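Cofilin (Streptomyces griseoflavus, PDB 5IVU) probably binds actin, as a bacterial member of the ADF/cofilin family of actin-binding proteins. Local coordinates at residues V14-Y17 with Q18-K21; D50-N53 with F54-D57. All coordinates share one frame; numbering follows the deposited sequence.

How the contacts relate
From the N terminus, the chain first forms contact 1 within helix 11-21, then runs through strands 28-33 and 39-46 before contact 2 forms within helix 51-57. Each contact lies inside one continuous helical stretch, so neither closes a loop; they follow in series, without nesting or crossing. Contact 1 and contact 2 are about 19 Å apart between centres and about 9 Å between nearest atoms, so they do not meet. The sheet separates them: contact 1 rests on Ile29 and Leu84, whereas contact 2 meets Tyr28, Ile30 and Tyr68. Neighbouring residues along strand 28-33 thus serve different helices, as expected for the ADF homology fold, in which helices pack on both faces of a central mixed sheet.

Contact 1. Residues V14-Y17 with Q18-K21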
# COMPACT_ATOMS: atom_id res chain seq x y z
N VAL A 14 11.49 -2.15 3.94
CA VAL A 14 12.19 -2.46 2.69
C VAL A 14 12.44 -3.97 2.56
O VAL A 14 12.31 -4.51 1.47
CB VAL A 14 13.52 -1.66 2.52
CG1 VAL A 14 14.37 -2.20 1.38
CG2 VAL A 14 13.22 -0.18 2.27
N GLU A 15 12.78 -4.63 3.66
CA GLU A 15 13.04 -6.08 3.67
C GLU A 15 11.84 -6.88 3.18
O GLU A 15 11.99 -7.73 2.31
CB GLU A 15 13.43 -6.58 5.06
CG GLU A 15 14.85 -6.23 5.49
CD GLU A 15 15.16 -6.60 6.94
OE1 GLU A 15 14.40 -7.39 7.55
OE2 GLU A 15 16.16 -6.10 7.47
N THR A 16 10.67 -6.60 3.76
CA THR A 16 9.44 -7.31 3.39
C THR A 16 9.02 -6.99 1.96
O THR A 16 8.49 -7.85 1.26
CB THR A 16 8.27 -6.97 4.34
OG1 THR A 16 8.72 -7.04 5.69
CG2 THR A 16 7.12 -7.95 4.17
N TYR A 17 9.24 -5.75 1.54
CA TYR A 17 8.98 -5.32 0.18
C TYR A 17 9.89 -6.05 -0.80
O TYR A 17 9.43 -6.49 -1.86
CB TYR A 17 9.16 -3.80 0.04
CG TYR A 17 9.06 -3.32 -1.39
CD1 TYR A 17 7.85 -3.41 -2.10
CD2 TYR A 17 10.16 -2.75 -2.04
CE1 TYR A 17 7.76 -2.96 -3.41
CE2 TYR A 17 10.06 -2.29 -3.34
CZ TYR A 17 8.86 -2.40 -4.02
OH TYR A 17 8.75 -1.96 -5.31
N GLN A 18 11.18 -6.18 -0.45
CA GLN A 18 12.11 -6.96 -1.25
C GLN A 18 11.66 -8.41 -1.34
O GLN A 18 11.74 -9.01 -2.41
CB GLN A 18 13.54 -6.87 -0.73
CG GLN A 18 14.20 -5.53 -0.92
CD GLN A 18 15.59 -5.43 -0.28
OE1 GLN A 18 15.91 -6.10 0.71
NE2 GLN A 18 16.44 -4.60 -0.87
N GLN A 19 11.14 -8.96 -0.25
CA GLN A 19 10.57 -10.32 -0.25
C GLN A 19 9.34 -10.44 -1.18
O GLN A 19 9.22 -11.40 -1.95
CB GLN A 19 10.20 -10.74 1.17
CG GLN A 19 9.97 -12.24 1.32
CD GLN A 19 9.21 -12.61 2.59
OE1 GLN A 19 8.63 -13.70 2.68
NE2 GLN A 19 9.21 -11.70 3.57
N LEU A 20 8.44 -9.45 -1.12
CA LEU A 20 7.33 -9.37 -2.07
C LEU A 20 7.85 -9.33 -3.51
O LEU A 20 7.34 -10.03 -4.38
CB LEU A 20 6.43 -8.16 -1.77
CG LEU A 20 5.22 -7.89 -2.70
CD1 LEU A 20 4.00 -7.39 -1.94
CD2 LEU A 20 5.55 -6.89 -3.81
N LYS A 21 8.86 -8.50 -3.73
CA LYS A 21 9.40 -8.26 -5.07
C LYS A 21 10.13 -9.48 -5.69
O LYS A 21 10.05 -9.67 -6.89
CB LYS A 21 10.35 -7.06 -5.02
CG LYS A 21 10.72 -6.50 -6.38
CD LYS A 21 10.94 -4.99 -6.34
CE LYS A 21 12.13 -4.59 -5.48
NZ LYS A 21 12.85 -3.41 -6.03
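Tyr17 and Lys21, one helical turn apart, meet where the aliphatic end of the lysine crosses the phenol ring: Lys21 CE is 3.8 Å from Tyr17 CE2, and Lys21 CD lies 3.9 Å from Tyr17 OH. The approach is oblique to the ring. Bends along the lysine chain, including a chi3 of 64°, bring its CD and CE back alongside the far end of the tyrosine ring, near CE2, CZ and OH, and both polar ends finish at one neighbour: Tyr17 OH is hydrogen-bonded to Thr114 O, Lys21 NZ to Thr114 OG1. Beneath them the backbone is regular alpha-helix, with Lys21 N donating to Tyr17 O at 2.8 Å and Gln18 N to Val14 O at 2.8 Å. Helix 11-21 lies against the central sheet of the ADF homology fold, and its buried side is the tight one: Tyr17 and Leu20 both pack on Leu84, while Leu20 and Thr16 touch Ile29. The solvent side is looser. There Gln18, extended beyond CG, reaches outward and partly back toward Val14, its CD 3.8 Å from Val14 CG1; the valine puts that methyl anti to its own N (chi1 168°), on the side where the glutamine passes.

Contact 2. Residues D50-N53 with F54-D57; sequences DYDN and FLAD
Tyr51 O accepts from Leu55 N at 3.1 Å, with the donor in the carbonyl plane and the N-H nearly straight, whereas the next two bonds of this short helix, Ala56 N to Asp52 O and Asp57 N to Asn53 O, are more bent, the last stretched to 3.3 Å. Asp50 is the N-cap: its OD1 takes Asp52 N at 3.2 Å, from above the carboxylate plane. On the buried side Phe54 presents its edge to a face of Tyr51 in an offset edge-to-face pair, centroids 5.4 Å apart and planes at 70°. Phe54 CD2 does the touching, 3.7 Å from Tyr51 CZ, over that face toward CE1 and CZ. Both rings have CG anti to the backbone N (chi1 -165° for Tyr51, 172° for Phe54), which sends them the same way, side by side. Leu55 comes obliquely to the CD2-CE2 side of the tyrosine ring, its CG 3.7 Å from Tyr51 CE2. Were Tyr51 replaced by an alanine, the edge of Phe54 and the branch of Leu55 would probably lose the ring they share, and Val128 O its hydroxyl partner. At the other end Asp57 OD2 comes within 2.8 Å of Asn53 O; both are acceptors, and OD2 is bonded to Tyr28 OH while OD1 forms a salt bridge with Lys44 NZ. The helix thus lies against the sheet, Phe54 on Tyr28 and Ile30 of strand 28-33, while Tyr51 meets Tyr68 of strand 64-72 edge-to-face and stacks with His130 of helix 130-136.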
# COMPACT_ATOMS: atom_id res chain seq x y z
N ASP A 50 -6.55 -13.20 -3.46
CA ASP A 50 -7.88 -12.61 -3.53
C ASP A 50 -7.83 -11.11 -3.24
O ASP A 50 -7.54 -10.68 -2.12
CB ASP A 50 -8.80 -13.29 -2.51
CG ASP A 50 -10.28 -13.10 -2.82
OD1 ASP A 50 -10.66 -12.17 -3.57
OD2 ASP A 50 -11.08 -13.91 -2.29
N TYR A 51 -8.12 -10.31 -4.26
CA TYR A 51 -8.13 -8.86 -4.11
C TYR A 51 -9.10 -8.35 -3.02
O TYR A 51 -8.84 -7.30 -2.42
CB TYR A 51 -8.42 -8.17 -5.45
CG TYR A 51 -8.09 -6.69 -5.46
CD1 TYR A 51 -6.81 -6.25 -5.73
CD2 TYR A 51 -9.07 -5.73 -5.17
CE1 TYR A 51 -6.50 -4.89 -5.74
CE2 TYR A 51 -8.77 -4.38 -5.17
CZ TYR A 51 -7.48 -3.96 -5.46
OH TYR A 51 -7.17 -2.63 -5.45
N ASP A 52 -10.18 -9.08 -2.76
CA ASP A 52 -11.11 -8.70 -1.68
C ASP A 52 -10.53 -8.80 -0.27
O ASP A 52 -10.96 -8.05 0.61
CB ASP A 52 -12.40 -9.52 -1.77
CG ASP A 52 -13.23 -9.16 -2.98
OD1 ASP A 52 -13.35 -7.96 -3.31
OD2 ASP A 52 -13.78 -10.08 -3.61
N ASN A 53 -9.58 -9.70 -0.06
CA ASN A 53 -8.83 -9.74 1.21
C ASN A 53 -7.98 -8.49 1.42
O ASN A 53 -7.82 -8.04 2.56
CB ASN A 53 -7.91 -10.97 1.28
CG ASN A 53 -8.65 -12.24 1.65
OD1 ASN A 53 -9.60 -12.64 0.97
ND2 ASN A 53 -8.24 -12.86 2.74
N PHE A 54 -7.42 -7.96 0.33
CA PHE A 54 -6.70 -6.68 0.36
C PHE A 54 -7.63 -5.55 0.78
O PHE A 54 -7.31 -4.82 1.73
CB PHE A 54 -6.06 -6.38 -1.00
CG PHE A 54 -5.46 -5.01 -1.10
CD1 PHE A 54 -4.52 -4.57 -0.18
CD2 PHE A 54 -5.81 -4.17 -2.15
CE1 PHE A 54 -3.96 -3.30 -0.28
CE2 PHE A 54 -5.24 -2.91 -2.27
CZ PHE A 54 -4.31 -2.47 -1.32
N LEU A 55 -8.77 -5.44 0.10
CA LEU A 55 -9.77 -4.42 0.40
C LEU A 55 -10.26 -4.49 1.85
O LEU A 55 -10.48 -3.45 2.47
CB LEU A 55 -10.95 -4.52 -0.55
CG LEU A 55 -10.68 -4.09 -2.00
CD1 LEU A 55 -11.93 -4.28 -2.86
CD2 LEU A 55 -10.20 -2.65 -2.08
N ALA A 56 -10.37 -5.70 2.39
CA ALA A 56 -10.76 -5.91 3.79
C ALA A 56 -9.74 -5.38 4.79
O ALA A 56 -10.12 -4.93 5.86
CB ALA A 56 -11.04 -7.39 4.06
N ASP A 57 -8.46 -5.44 4.45
CA ASP A 57 -7.39 -4.90 5.33
C ASP A 57 -7.17 -3.39 5.24
O ASP A 57 -6.37 -2.84 6.01
CB ASP A 57 -6.07 -5.63 5.07
CG ASP A 57 -6.11 -7.05 5.59
OD1 ASP A 57 -6.19 -7.18 6.82
OD2 ASP A 57 -6.07 -8.01 4.80